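Local atomic coordinates of 2-C-methyl-D-erythritol 4-phosphate cytidylyltransferase (Anaerococcus prevotii, PDB entry 4KT7), a protein that probably transfers a cytidylyl group from CTP to 2-C-methyl-D-erythritol 4-phosphate, releasing diphosphate, in the second step of the DXP route to isoprenoids. Residues D6-S11 against S103-T108; S48-I53 against L120-I125; I53-L58 against K97-Q102; N131-T136 against Q169-K174. All blocks are in the same frame, centred on the assembly; numbering follows the deposited sequence.

Contact 1. Residues D6-S11 against S103-T108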
loop_
_atom_site.group_PDB
_atom_site.type_symbol
_atom_site.label_atom_id
_atom_site.label_comp_id
_atom_site.label_asym_id
_atom_site.label_seq_id
_atom_site.Cartn_x
_atom_site.Cartn_y
_atom_site.Cartn_z
ATOM N N ASP A 6 -24.690 -15.762 -20.618
ATOM C CA ASP A 6 -24.966 -16.916 -21.487
ATOM C C ASP A 6 -25.088 -18.253 -20.771
ATOM O O ASP A 6 -24.983 -19.303 -21.406
ATOM C CB ASP A 6 -23.921 -17.023 -22.604
ATOM C CG ASP A 6 -23.825 -15.759 -23.428
ATOM O OD1 ASP A 6 -24.868 -15.091 -23.606
ATOM O OD2 ASP A 6 -22.710 -15.429 -23.887
ATOM N N GLY A 7 -25.315 -18.215 -19.460
ATOM C CA GLY A 7 -25.428 -19.428 -18.670
ATOM C C GLY A 7 -24.138 -20.217 -18.681
ATOM O O GLY A 7 -24.143 -21.429 -18.453
ATOM N N LYS A 8 -23.026 -19.529 -18.941
ATOM C CA LYS A 8 -21.714 -20.173 -18.962
ATOM C C LYS A 8 -21.334 -20.694 -17.589
ATOM O O LYS A 8 -21.552 -20.019 -16.581
ATOM C CB LYS A 8 -20.634 -19.201 -19.447
ATOM C CG LYS A 8 -20.723 -18.812 -20.919
ATOM C CD LYS A 8 -19.842 -17.591 -21.168
ATOM C CE LYS A 8 -19.586 -17.369 -22.643
ATOM N NZ LYS A 8 -18.717 -16.180 -22.832
ATOM N N PHE A 9 -20.746 -21.888 -17.570
ATOM C CA PHE A 9 -20.252 -22.540 -16.361
ATOM C C PHE A 9 -19.073 -21.740 -15.801
ATOM O O PHE A 9 -18.111 -21.464 -16.529
ATOM C CB PHE A 9 -19.793 -23.943 -16.761
ATOM C CG PHE A 9 -19.477 -24.858 -15.613
ATOM C CD1 PHE A 9 -18.319 -24.706 -14.881
ATOM C CD2 PHE A 9 -20.311 -25.932 -15.324
ATOM C CE1 PHE A 9 -18.019 -25.573 -13.848
ATOM C CE2 PHE A 9 -20.005 -26.811 -14.290
ATOM C CZ PHE A 9 -18.861 -26.626 -13.558
ATOM N N ILE A 10 -19.140 -21.388 -14.514
ATOM C CA ILE A 10 -18.091 -20.589 -13.865
ATOM C C ILE A 10 -17.319 -21.436 -12.850
ATOM O O ILE A 10 -17.921 -22.111 -12.004
ATOM C CB ILE A 10 -18.685 -19.338 -13.140
ATOM C CG1 ILE A 10 -19.492 -18.475 -14.120
ATOM C CG2 ILE A 10 -17.572 -18.520 -12.464
ATOM C CD1 ILE A 10 -20.219 -17.285 -13.478
ATOM N N SER A 11 -15.987 -21.422 -12.944
ATOM C CA SER A 11 -15.147 -22.119 -11.960
ATOM C C SER A 11 -14.395 -21.106 -11.112
ATOM O O SER A 11 -14.062 -20.022 -11.595
ATOM C CB SER A 11 -14.109 -23.003 -12.651
ATOM O OG SER A 11 -14.725 -23.920 -13.530
ATOM N N SER A 103 -16.169 -25.802 -18.110
ATOM C CA SER A 103 -15.837 -24.467 -17.602
ATOM C C SER A 103 -15.537 -23.441 -18.713
ATOM O O SER A 103 -14.646 -23.647 -19.542
ATOM C CB SER A 103 -14.645 -24.549 -16.654
ATOM O OG SER A 103 -14.380 -23.257 -16.125
ATOM N N GLU A 104 -16.276 -22.333 -18.749
ATOM C CA GLU A 104 -15.974 -21.300 -19.743
ATOM C C GLU A 104 -15.433 -20.018 -19.134
ATOM O O GLU A 104 -14.908 -19.165 -19.854
ATOM C CB GLU A 104 -17.200 -20.969 -20.588
ATOM C CG GLU A 104 -17.660 -22.085 -21.502
ATOM C CD GLU A 104 -18.222 -21.554 -22.805
ATOM O OE1 GLU A 104 -17.419 -21.070 -23.638
ATOM O OE2 GLU A 104 -19.459 -21.606 -22.989
ATOM N N LEU A 105 -15.597 -19.864 -17.825
ATOM C CA LEU A 105 -15.127 -18.664 -17.117
ATOM C C LEU A 105 -14.426 -19.077 -15.834
ATOM O O LEU A 105 -14.872 -20.008 -15.170
ATOM C CB LEU A 105 -16.311 -17.749 -16.780
ATOM C CG LEU A 105 -17.133 -17.214 -17.950
ATOM C CD1 LEU A 105 -18.450 -16.600 -17.468
ATOM C CD2 LEU A 105 -16.333 -16.201 -18.767
ATOM N N VAL A 106 -13.328 -18.412 -15.473
ATOM C CA VAL A 106 -12.620 -18.791 -14.252
ATOM C C VAL A 106 -12.296 -17.569 -13.415
ATOM O O VAL A 106 -11.775 -16.567 -13.926
ATOM C CB VAL A 106 -11.335 -19.614 -14.534
ATOM C CG1 VAL A 106 -10.468 -18.936 -15.561
ATOM C CG2 VAL A 106 -10.541 -19.856 -13.249
ATOM N N LEU A 107 -12.654 -17.642 -12.138
ATOM C CA LEU A 107 -12.290 -16.621 -11.165
ATOM C C LEU A 107 -11.181 -17.191 -10.273
ATOM O O LEU A 107 -11.224 -18.357 -9.873
ATOM C CB LEU A 107 -13.536 -16.247 -10.337
ATOM C CG LEU A 107 -13.413 -15.317 -9.124
ATOM C CD1 LEU A 107 -14.684 -14.468 -8.999
ATOM C CD2 LEU A 107 -13.191 -16.113 -7.838
ATOM N N THR A 108 -10.173 -16.381 -9.970
ATOM C CA THR A 108 -9.099 -16.829 -9.092
ATOM C C THR A 108 -9.132 -15.960 -7.848
ATOM O O THR A 108 -9.534 -14.803 -7.927
ATOM C CB THR A 108 -7.730 -16.697 -9.771
ATOM O OG1 THR A 108 -7.479 -15.310 -10.080
ATOM C CG2 THR A 108 -7.728 -17.486 -11.062
HETATM O O HOH W 1 -16.135 -17.580 -22.442
#
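Ser103 OG donates a hydrogen bond to Ser11 OG at 2.7 Å. Ser103 OG lies anti to its own backbone N (chi1 -177°), a setting that carries it across to the other serine. Ser11 OG has a second partner in the carboxylate of Glu55, so this buried hydroxyl is gripped from two residues. Between the backbones, Phe9 O accepts from two successive amides, Glu104 N at 3.0 Å and Leu105 N at 3.2 Å; the second is the more bent bond (N-H...O 147° against 160°). The ladder continues with an almost straight bond from Ser11 N to Leu105 O, 2.9 Å, and with Leu107 N to Ser11 O, 2.8 Å. Leu105 thus bonds through its N and its O to the residues flanking Ile10, the pattern of parallel strands, here 10-16 and 105-110, in the central sheet of the Rossmann-like GT-A fold to which the IspD family belongs. On the face bearing Ile10 and Leu105, Leu105 CD1 touches both Ile10 CG1 (4.0 Å) and Lys8 CB (3.9 Å), and Ile10 also packs on Ile125 of helix 118-127. Farther out, the extended Lys8 chain crosses the Glu104 side chain at about a right angle, CG passing Glu104 OE2 without the charged ends meeting. Lys8 NZ instead reaches a water at 3.0 Å. Ser103 CA meets the Phe9 ring obliquely, nearest CD1.

Contact 2. Residues S48-I53 against L120-I125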
loop_
_atom_site.group_PDB
_atom_site.type_symbol
_atom_site.label_atom_id
_atom_site.label_comp_id
_atom_site.label_asym_id
_atom_site.label_seq_id
_atom_site.Cartn_x
_atom_site.Cartn_y
_atom_site.Cartn_z
ATOM N N SER A 48 -18.184 -20.100 -1.001
ATOM C CA SER A 48 -19.185 -21.150 -1.167
ATOM C C SER A 48 -20.609 -20.592 -1.115
ATOM O O SER A 48 -21.553 -21.272 -1.520
ATOM C CB SER A 48 -18.983 -22.282 -0.155
ATOM O OG SER A 48 -19.231 -21.822 1.155
ATOM N N ARG A 49 -20.762 -19.354 -0.633
ATOM C CA ARG A 49 -22.066 -18.665 -0.637
ATOM C C ARG A 49 -22.412 -18.027 -1.991
ATOM O O ARG A 49 -23.535 -17.571 -2.188
ATOM C CB ARG A 49 -22.142 -17.576 0.454
ATOM C CG ARG A 49 -22.043 -18.075 1.897
ATOM C CD ARG A 49 -22.616 -17.048 2.888
ATOM N NE ARG A 49 -22.291 -15.674 2.505
ATOM C CZ ARG A 49 -21.265 -14.976 2.988
ATOM N NH1 ARG A 49 -21.054 -13.733 2.569
ATOM N NH2 ARG A 49 -20.455 -15.514 3.893
ATOM N N VAL A 50 -21.450 -17.981 -2.911
ATOM C CA VAL A 50 -21.692 -17.414 -4.245
ATOM C C VAL A 50 -22.194 -18.477 -5.220
ATOM O O VAL A 50 -21.408 -19.252 -5.771
ATOM C CB VAL A 50 -20.427 -16.754 -4.819
ATOM C CG1 VAL A 50 -20.703 -16.180 -6.202
ATOM C CG2 VAL A 50 -19.947 -15.658 -3.884
ATOM N N LYS A 51 -23.508 -18.499 -5.429
ATOM C CA LYS A 51 -24.161 -19.560 -6.184
ATOM C C LYS A 51 -23.927 -19.448 -7.684
ATOM O O LYS A 51 -24.150 -20.408 -8.422
ATOM C CB LYS A 51 -25.663 -19.581 -5.881
ATOM C CG LYS A 51 -26.012 -19.618 -4.392
ATOM C CD LYS A 51 -25.785 -20.991 -3.778
ATOM C CE LYS A 51 -24.487 -21.040 -2.990
ATOM N NZ LYS A 51 -24.382 -22.278 -2.159
ATOM N N GLU A 52 -23.469 -18.282 -8.133
ATOM C CA GLU A 52 -23.089 -18.094 -9.535
ATOM C C GLU A 52 -21.873 -18.949 -9.885
ATOM O O GLU A 52 -21.690 -19.366 -11.032
ATOM C CB GLU A 52 -22.803 -16.613 -9.819
ATOM C CG GLU A 52 -24.062 -15.735 -9.964
ATOM C CD GLU A 52 -24.760 -15.439 -8.640
ATOM O OE1 GLU A 52 -24.149 -15.624 -7.558
ATOM O OE2 GLU A 52 -25.935 -15.014 -8.677
ATOM N N ILE A 53 -21.034 -19.218 -8.893
ATOM C CA ILE A 53 -19.858 -20.055 -9.116
ATOM C C ILE A 53 -20.306 -21.523 -9.125
ATOM O O ILE A 53 -20.960 -21.971 -8.182
ATOM C CB ILE A 53 -18.817 -19.813 -8.010
ATOM C CG1 ILE A 53 -18.244 -18.389 -8.145
ATOM C CG2 ILE A 53 -17.718 -20.860 -8.056
ATOM C CD1 ILE A 53 -17.446 -17.917 -6.922
ATOM N N LEU A 120 -18.089 -8.345 -3.769
ATOM C CA LEU A 120 -16.915 -8.126 -4.593
ATOM C C LEU A 120 -16.748 -9.250 -5.604
ATOM O O LEU A 120 -16.353 -9.016 -6.758
ATOM C CB LEU A 120 -15.664 -8.018 -3.720
ATOM C CG LEU A 120 -14.362 -7.721 -4.446
ATOM C CD1 LEU A 120 -14.480 -6.402 -5.187
ATOM C CD2 LEU A 120 -13.173 -7.696 -3.470
ATOM N N PHE A 121 -17.024 -10.480 -5.173
ATOM C CA PHE A 121 -16.993 -11.611 -6.104
ATOM C C PHE A 121 -18.058 -11.496 -7.187
ATOM O O PHE A 121 -17.791 -11.788 -8.351
ATOM C CB PHE A 121 -17.172 -12.932 -5.356
ATOM C CG PHE A 121 -15.978 -13.308 -4.514
ATOM C CD1 PHE A 121 -14.875 -13.920 -5.089
ATOM C CD2 PHE A 121 -15.964 -13.050 -3.148
ATOM C CE1 PHE A 121 -13.765 -14.278 -4.307
ATOM C CE2 PHE A 121 -14.868 -13.398 -2.372
ATOM C CZ PHE A 121 -13.769 -14.012 -2.958
ATOM N N LEU A 122 -19.265 -11.089 -6.801
ATOM C CA LEU A 122 -20.345 -10.884 -7.770
ATOM C C LEU A 122 -20.001 -9.771 -8.759
ATOM O O LEU A 122 -20.259 -9.895 -9.960
ATOM C CB LEU A 122 -21.647 -10.544 -7.047
ATOM C CG LEU A 122 -22.255 -11.666 -6.191
ATOM C CD1 LEU A 122 -23.526 -11.206 -5.471
ATOM C CD2 LEU A 122 -22.553 -12.880 -7.060
ATOM N N LYS A 123 -19.407 -8.685 -8.266
ATOM C CA LYS A 123 -19.020 -7.580 -9.144
ATOM C C LYS A 123 -17.964 -8.016 -10.137
ATOM O O LYS A 123 -17.977 -7.595 -11.302
ATOM C CB LYS A 123 -18.496 -6.399 -8.326
ATOM C CG LYS A 123 -19.606 -5.596 -7.642
ATOM C CD LYS A 123 -19.053 -4.840 -6.424
ATOM C CE LYS A 123 -17.957 -3.862 -6.828
ATOM N NZ LYS A 123 -17.228 -3.254 -5.658
ATOM N N THR A 124 -17.033 -8.844 -9.674
ATOM C CA THR A 124 -15.982 -9.351 -10.548
ATOM C C THR A 124 -16.597 -10.262 -11.610
ATOM O O THR A 124 -16.270 -10.159 -12.790
ATOM C CB THR A 124 -14.939 -10.126 -9.733
ATOM O OG1 THR A 124 -14.468 -9.283 -8.684
ATOM C CG2 THR A 124 -13.764 -10.538 -10.599
ATOM N N ILE A 125 -17.506 -11.142 -11.197
ATOM C CA ILE A 125 -18.192 -12.018 -12.155
ATOM C C ILE A 125 -19.022 -11.219 -13.188
ATOM O O ILE A 125 -18.948 -11.468 -14.400
ATOM C CB ILE A 125 -19.069 -13.055 -11.408
ATOM C CG1 ILE A 125 -18.179 -14.077 -10.704
ATOM C CG2 ILE A 125 -20.056 -13.781 -12.343
ATOM C CD1 ILE A 125 -18.972 -15.069 -9.865
#
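Val50 to Ile53 form a type I beta turn, closed by Ile53 N donating to Val50 O at 3.1 Å, and the turn meets a helical segment with Val50 and Leu122 CA atoms 7.5 Å apart. Val50 divides its two methyls: CG1, anti to the backbone N (chi1 180°), meets Leu122 CD2 at 3.9 Å, while CG2 rests on Phe121 CB at 4.2 Å. The Val50 and Leu122 side chains run antiparallel where they pass. In the fold, this packs the connection from helix 39-48 to strand 55-60 against helix 118-127 on one side of the central sheet; Val47 of helix 39-48 touches both Ile53 and Phe121. Ile125 CD1 reaches Ile53 CG1 at 3.8 Å, the two chains crossing at about a right angle, and also lies 4.1 Å from Glu52 CB. The Glu52 chain is bent at chi2 (74°), which places CD; beyond it, OE1 lies 3.2 Å from Leu122 CD2, a close polar-apolar contact.

Contact 3. Residues I53-L58 against K97-Q102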
loop_
_atom_site.group_PDB
_atom_site.type_symbol
_atom_site.label_atom_id
_atom_site.label_comp_id
_atom_site.label_asym_id
_atom_site.label_seq_id
_atom_site.Cartn_x
_atom_site.Cartn_y
_atom_site.Cartn_z
ATOM N N ILE A 53 -21.034 -19.218 -8.893
ATOM C CA ILE A 53 -19.858 -20.055 -9.116
ATOM C C ILE A 53 -20.306 -21.523 -9.125
ATOM O O ILE A 53 -20.960 -21.971 -8.182
ATOM C CB ILE A 53 -18.817 -19.813 -8.010
ATOM C CG1 ILE A 53 -18.244 -18.389 -8.145
ATOM C CG2 ILE A 53 -17.718 -20.860 -8.056
ATOM C CD1 ILE A 53 -17.446 -17.917 -6.922
ATOM N N ASP A 54 -19.969 -22.268 -10.180
ATOM C CA ASP A 54 -20.471 -23.644 -10.319
ATOM C C ASP A 54 -19.585 -24.698 -9.661
ATOM O O ASP A 54 -20.055 -25.781 -9.330
ATOM C CB ASP A 54 -20.695 -24.006 -11.788
ATOM C CG ASP A 54 -21.738 -23.130 -12.448
ATOM O OD1 ASP A 54 -22.917 -23.277 -12.089
ATOM O OD2 ASP A 54 -21.375 -22.293 -13.317
ATOM N N GLU A 55 -18.308 -24.385 -9.492
ATOM C CA GLU A 55 -17.382 -25.301 -8.824
ATOM C C GLU A 55 -16.235 -24.532 -8.218
ATOM O O GLU A 55 -15.882 -23.454 -8.700
ATOM C CB GLU A 55 -16.786 -26.299 -9.815
ATOM C CG GLU A 55 -15.689 -25.714 -10.677
ATOM C CD GLU A 55 -15.096 -26.712 -11.673
ATOM O OE1 GLU A 55 -15.337 -27.940 -11.546
ATOM O OE2 GLU A 55 -14.388 -26.255 -12.592
ATOM N N ILE A 56 -15.628 -25.106 -7.182
ATOM C CA ILE A 56 -14.513 -24.462 -6.491
ATOM C C ILE A 56 -13.329 -25.422 -6.396
ATOM O O ILE A 56 -13.461 -26.538 -5.868
ATOM C CB ILE A 56 -14.923 -24.051 -5.054
ATOM C CG1 ILE A 56 -16.099 -23.063 -5.077
ATOM C CG2 ILE A 56 -13.727 -23.460 -4.282
ATOM C CD1 ILE A 56 -16.564 -22.663 -3.664
ATOM N N ILE A 57 -12.178 -24.979 -6.894
ATOM C CA ILE A 57 -10.943 -25.763 -6.861
ATOM C C ILE A 57 -9.970 -25.103 -5.894
ATOM O O ILE A 57 -9.586 -23.941 -6.090
ATOM C CB ILE A 57 -10.240 -25.804 -8.241
ATOM C CG1 ILE A 57 -11.198 -26.261 -9.340
ATOM C CG2 ILE A 57 -9.022 -26.719 -8.195
ATOM C CD1 ILE A 57 -11.860 -27.516 -9.053
ATOM N N LEU A 58 -9.614 -25.824 -4.834
ATOM C CA LEU A 58 -8.588 -25.379 -3.897
ATOM C C LEU A 58 -7.257 -25.899 -4.375
ATOM O O LEU A 58 -7.120 -27.067 -4.733
ATOM C CB LEU A 58 -8.838 -25.934 -2.497
ATOM C CG LEU A 58 -9.974 -25.299 -1.713
ATOM C CD1 LEU A 58 -10.390 -26.217 -0.569
ATOM C CD2 LEU A 58 -9.493 -23.976 -1.165
ATOM N N LYS A 97 -5.702 -26.820 -14.878
ATOM C CA LYS A 97 -5.765 -28.158 -15.477
ATOM C C LYS A 97 -6.894 -29.006 -14.902
ATOM O O LYS A 97 -7.373 -29.948 -15.555
ATOM C CB LYS A 97 -4.433 -28.900 -15.260
ATOM C CG LYS A 97 -3.342 -28.569 -16.276
ATOM C CD LYS A 97 -2.154 -29.538 -16.120
ATOM C CE LYS A 97 -1.387 -29.251 -14.851
ATOM N NZ LYS A 97 -0.274 -30.224 -14.604
ATOM N N ALA A 98 -7.305 -28.696 -13.674
ATOM C CA ALA A 98 -8.301 -29.511 -12.966
ATOM C C ALA A 98 -9.745 -29.028 -13.133
ATOM O O ALA A 98 -10.664 -29.577 -12.527
ATOM C CB ALA A 98 -7.958 -29.599 -11.482
ATOM N N LEU A 99 -9.946 -28.000 -13.948
ATOM C CA LEU A 99 -11.283 -27.436 -14.140
ATOM C C LEU A 99 -12.174 -28.402 -14.928
ATOM O O LEU A 99 -11.695 -29.153 -15.783
ATOM C CB LEU A 99 -11.221 -26.066 -14.848
ATOM C CG LEU A 99 -10.482 -24.936 -14.110
ATOM C CD1 LEU A 99 -10.567 -23.608 -14.848
ATOM C CD2 LEU A 99 -11.021 -24.777 -12.700
ATOM N N ASP A 100 -13.465 -28.384 -14.609
ATOM C CA ASP A 100 -14.480 -29.134 -15.341
ATOM C C ASP A 100 -14.381 -28.822 -16.839
ATOM O O ASP A 100 -14.137 -27.671 -17.209
ATOM C CB ASP A 100 -15.840 -28.693 -14.821
ATOM C CG ASP A 100 -16.938 -29.625 -15.219
ATOM O OD1 ASP A 100 -17.360 -29.567 -16.397
ATOM O OD2 ASP A 100 -17.392 -30.407 -14.353
ATOM N N PRO A 101 -14.558 -29.834 -17.707
ATOM C CA PRO A 101 -14.471 -29.611 -19.160
ATOM C C PRO A 101 -15.463 -28.561 -19.669
ATOM O O PRO A 101 -15.234 -27.938 -20.711
ATOM C CB PRO A 101 -14.837 -30.978 -19.746
ATOM C CG PRO A 101 -14.493 -31.953 -18.677
ATOM C CD PRO A 101 -14.790 -31.253 -17.385
ATOM N N GLN A 102 -16.554 -28.367 -18.932
ATOM C CA GLN A 102 -17.582 -27.402 -19.319
ATOM C C GLN A 102 -17.214 -25.965 -18.918
ATOM O O GLN A 102 -17.847 -25.007 -19.364
ATOM C CB GLN A 102 -18.927 -27.816 -18.703
ATOM C CG GLN A 102 -20.107 -26.924 -19.060
ATOM C CD GLN A 102 -21.413 -27.430 -18.474
ATOM O OE1 GLN A 102 -21.521 -28.598 -18.087
ATOM N NE2 GLN A 102 -22.414 -26.554 -18.409
HETATM O O HOH W 2 -17.136 -30.170 -11.499
#
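The loop between helix 88-97 and strand 105-110 packs on strand 55-60, in the parallel part of the central sheet, through Asp100 and Glu55. One hydrogen bond joins them: Asp100 N to Glu55 OE2, 3.1 Å, with an N-H...O angle of 164° and the syn lone pair of the acceptor. An Asx turn shapes the loop here, Asp100 OD1 accepting from Gln102 N at 2.9 Å. Glu55 CG sits between the backbone N and the carbonyl carbon (chi1 77°); from there the extended chain brings the carboxylate beside Asp100 N and CB. OE2 also bonds to Ser11 OG, and OE1 forms a salt bridge with Arg80, a positive partner that would probably stabilise the charge of this buried group. An alanine in place of Glu55 would probably leave Asp100 N without this acceptor and deprive Ser11 and Arg80 of a shared partner. Two residues on, Ile57 CG1 packs on Leu99 CD2 at 3.7 Å, while Ile57 CG2 faces Ala98 CB more loosely. The carboxylates of Glu55 and Asp100 are turned 63° apart, with OE1 and OD2 separated by 4.3 Å; a water donates to both, 2.9 Å from Glu55 OE1 and 2.9 Å from Asp100 OD2.

Contact 4. Residues N131-T136 against Q169-K174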
loop_
_atom_site.group_PDB
_atom_site.type_symbol
_atom_site.label_atom_id
_atom_site.label_comp_id
_atom_site.label_asym_id
_atom_site.label_seq_id
_atom_site.Cartn_x
_atom_site.Cartn_y
_atom_site.Cartn_z
ATOM N N ASN A 131 -16.268 -8.212 -20.754
ATOM C CA ASN A 131 -14.811 -8.193 -20.792
ATOM C C ASN A 131 -14.286 -9.602 -20.636
ATOM O O ASN A 131 -14.923 -10.430 -19.977
ATOM C CB ASN A 131 -14.275 -7.346 -19.644
ATOM C CG ASN A 131 -14.859 -5.948 -19.634
ATOM O OD1 ASN A 131 -14.454 -5.089 -20.423
ATOM N ND2 ASN A 131 -15.806 -5.704 -18.717
ATOM N N LYS A 132 -13.115 -9.878 -21.198
ATOM C CA LYS A 132 -12.553 -11.219 -21.073
ATOM C C LYS A 132 -11.536 -11.331 -19.953
ATOM O O LYS A 132 -11.088 -12.427 -19.638
ATOM C CB LYS A 132 -12.001 -11.704 -22.421
ATOM C CG LYS A 132 -13.098 -11.789 -23.489
ATOM C CD LYS A 132 -12.715 -12.717 -24.641
ATOM C CE LYS A 132 -13.971 -13.149 -25.394
ATOM N NZ LYS A 132 -13.736 -14.312 -26.313
ATOM N N ALA A 133 -11.187 -10.196 -19.346
ATOM C CA ALA A 133 -10.290 -10.195 -18.198
ATOM C C ALA A 133 -10.733 -9.094 -17.257
ATOM O O ALA A 133 -11.081 -8.001 -17.702
ATOM C CB ALA A 133 -8.857 -9.967 -18.641
ATOM N N VAL A 134 -10.740 -9.402 -15.958
ATOM C CA VAL A 134 -11.252 -8.498 -14.939
ATOM C C VAL A 134 -10.331 -8.616 -13.724
ATOM O O VAL A 134 -9.995 -9.721 -13.319
ATOM C CB VAL A 134 -12.670 -8.932 -14.512
ATOM C CG1 VAL A 134 -13.256 -7.961 -13.476
ATOM C CG2 VAL A 134 -13.611 -9.051 -15.740
ATOM N N ILE A 135 -9.903 -7.497 -13.144
ATOM C CA ILE A 135 -9.147 -7.573 -11.883
ATOM C C ILE A 135 -9.743 -6.623 -10.870
ATOM O O ILE A 135 -10.434 -5.680 -11.248
ATOM C CB ILE A 135 -7.666 -7.201 -12.077
ATOM C CG1 ILE A 135 -7.526 -5.724 -12.473
ATOM C CG2 ILE A 135 -7.049 -8.069 -13.159
ATOM C CD1 ILE A 135 -6.067 -5.280 -12.639
ATOM N N THR A 136 -9.504 -6.874 -9.580
ATOM C CA THR A 136 -9.982 -5.967 -8.531
ATOM C C THR A 136 -8.778 -5.128 -8.085
ATOM O O THR A 136 -7.675 -5.652 -8.003
ATOM C CB THR A 136 -10.550 -6.742 -7.330
ATOM O OG1 THR A 136 -9.667 -7.828 -7.034
ATOM C CG2 THR A 136 -11.907 -7.301 -7.657
ATOM N N GLN A 169 -9.667 -11.977 -9.358
ATOM C CA GLN A 169 -9.491 -11.604 -10.744
ATOM C C GLN A 169 -10.310 -12.656 -11.489
ATOM O O GLN A 169 -10.579 -13.709 -10.926
ATOM C CB GLN A 169 -8.013 -11.734 -11.130
ATOM C CG GLN A 169 -7.067 -10.816 -10.372
ATOM C CD GLN A 169 -5.671 -10.809 -10.982
ATOM O OE1 GLN A 169 -5.255 -11.772 -11.630
ATOM N NE2 GLN A 169 -4.955 -9.714 -10.799
ATOM N N ALA A 170 -10.713 -12.401 -12.729
ATOM C CA ALA A 170 -11.422 -13.444 -13.479
ATOM C C ALA A 170 -11.243 -13.272 -14.987
ATOM O O ALA A 170 -10.988 -12.160 -15.459
ATOM C CB ALA A 170 -12.920 -13.447 -13.104
ATOM N N PHE A 171 -11.382 -14.370 -15.736
ATOM C CA PHE A 171 -11.045 -14.397 -17.170
ATOM C C PHE A 171 -11.915 -15.372 -17.928
ATOM O O PHE A 171 -12.468 -16.307 -17.335
ATOM C CB PHE A 171 -9.585 -14.852 -17.377
ATOM C CG PHE A 171 -8.619 -14.155 -16.498
ATOM C CD1 PHE A 171 -8.042 -12.956 -16.889
ATOM C CD2 PHE A 171 -8.317 -14.668 -15.251
ATOM C CE1 PHE A 171 -7.173 -12.290 -16.042
ATOM C CE2 PHE A 171 -7.432 -14.006 -14.408
ATOM C CZ PHE A 171 -6.878 -12.815 -14.806
ATOM N N ASP A 172 -12.005 -15.150 -19.239
ATOM C CA ASP A 172 -12.416 -16.167 -20.212
ATOM C C ASP A 172 -11.481 -17.358 -20.014
ATOM O O ASP A 172 -10.254 -17.195 -19.990
ATOM C CB ASP A 172 -12.294 -15.584 -21.636
ATOM C CG ASP A 172 -12.724 -16.561 -22.725
ATOM O OD1 ASP A 172 -11.905 -17.412 -23.118
ATOM O OD2 ASP A 172 -13.864 -16.471 -23.222
ATOM N N LYS A 173 -12.034 -18.554 -19.820
ATOM C CA LYS A 173 -11.197 -19.709 -19.476
ATOM C C LYS A 173 -10.221 -20.150 -20.573
ATOM O O LYS A 173 -9.072 -20.444 -20.281
ATOM C CB LYS A 173 -12.055 -20.912 -19.036
ATOM C CG LYS A 173 -11.243 -22.127 -18.545
ATOM C CD LYS A 173 -11.162 -23.243 -19.589
ATOM C CE LYS A 173 -10.207 -24.343 -19.104
ATOM N NZ LYS A 173 -9.965 -25.420 -20.107
ATOM N N LYS A 174 -10.666 -20.225 -21.821
ATOM C CA LYS A 174 -9.741 -20.613 -22.892
ATOM C C LYS A 174 -8.626 -19.597 -23.033
ATOM O O LYS A 174 -7.477 -19.938 -23.275
ATOM C CB LYS A 174 -10.459 -20.744 -24.233
ATOM C CG LYS A 174 -11.348 -21.958 -24.323
ATOM C CD LYS A 174 -11.575 -22.367 -25.769
ATOM C CE LYS A 174 -12.352 -23.670 -25.844
ATOM N NZ LYS A 174 -12.367 -24.231 -27.227
#
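Antiparallel strand pairing joins Ala133-Thr136 to Gln169-Asp172 in the mixed central sheet, the axes of these short strands 4.6 Å apart and their directions 179° from each other. Val134 and Ala170 make the hydrogen-bonded pair: Val134 N donates to Ala170 O at 2.8 Å, and Ala170 N returns a bond to Val134 O, also 2.8 Å. Asp172 N adds a third bond, to Lys132 O at 2.9 Å. On the face carrying Ala133, Ile135, Gln169 and Phe171, the methyl of Ala133 touches Phe171 CD1 obliquely at 3.6 Å. The Gln169 side chain, extended beyond CG, lies beside Ile135 and points the same way, its NE2 3.6 Å from Ile135 CG2. That amide nitrogen donates to Asp192, and Ile135 packs in turn on Lys145 of the second subunit. An alanine at Gln169 would probably open a gap beside Ile135 CG2 and leave Asp192 without its amide donor. At the strand end, Lys132 runs alongside Asp172, but NZ stays 3.8 Å from OD2, a long salt bridge. Asp172 CG stands anti to its backbone N (chi1 -179°), and OD1 accepts from Leu175 N, just beyond the segment. Asp172 is thus the N-cap of helix 173-184, its side chain capping the first turn as strand 168-172 passes directly into the helix.

Overall arrangement
Three of the four contacts belong to one mixed sheet: contact 1 pairs strands in parallel, contact 4 pairs them antiparallel, and contact 3 sets a loop on strand 55-60. Contacts 1 and 4 meet where 105-110 adjoins 168-172, as in the bond from Thr108 N to Gln169 O (2.9 Å). Contacts 1 and 3 share a polar link through Ser11 and Glu55. Contact 2 differs in chemistry, joining turn to helix by apolar packing; it shares Ile53 with contact 3 and presses Ile125 against Ile10 of contact 1. All four are largely buried, with exposed residues at the fringes of contacts 1 and 4; contact 4 alone reaches the second subunit.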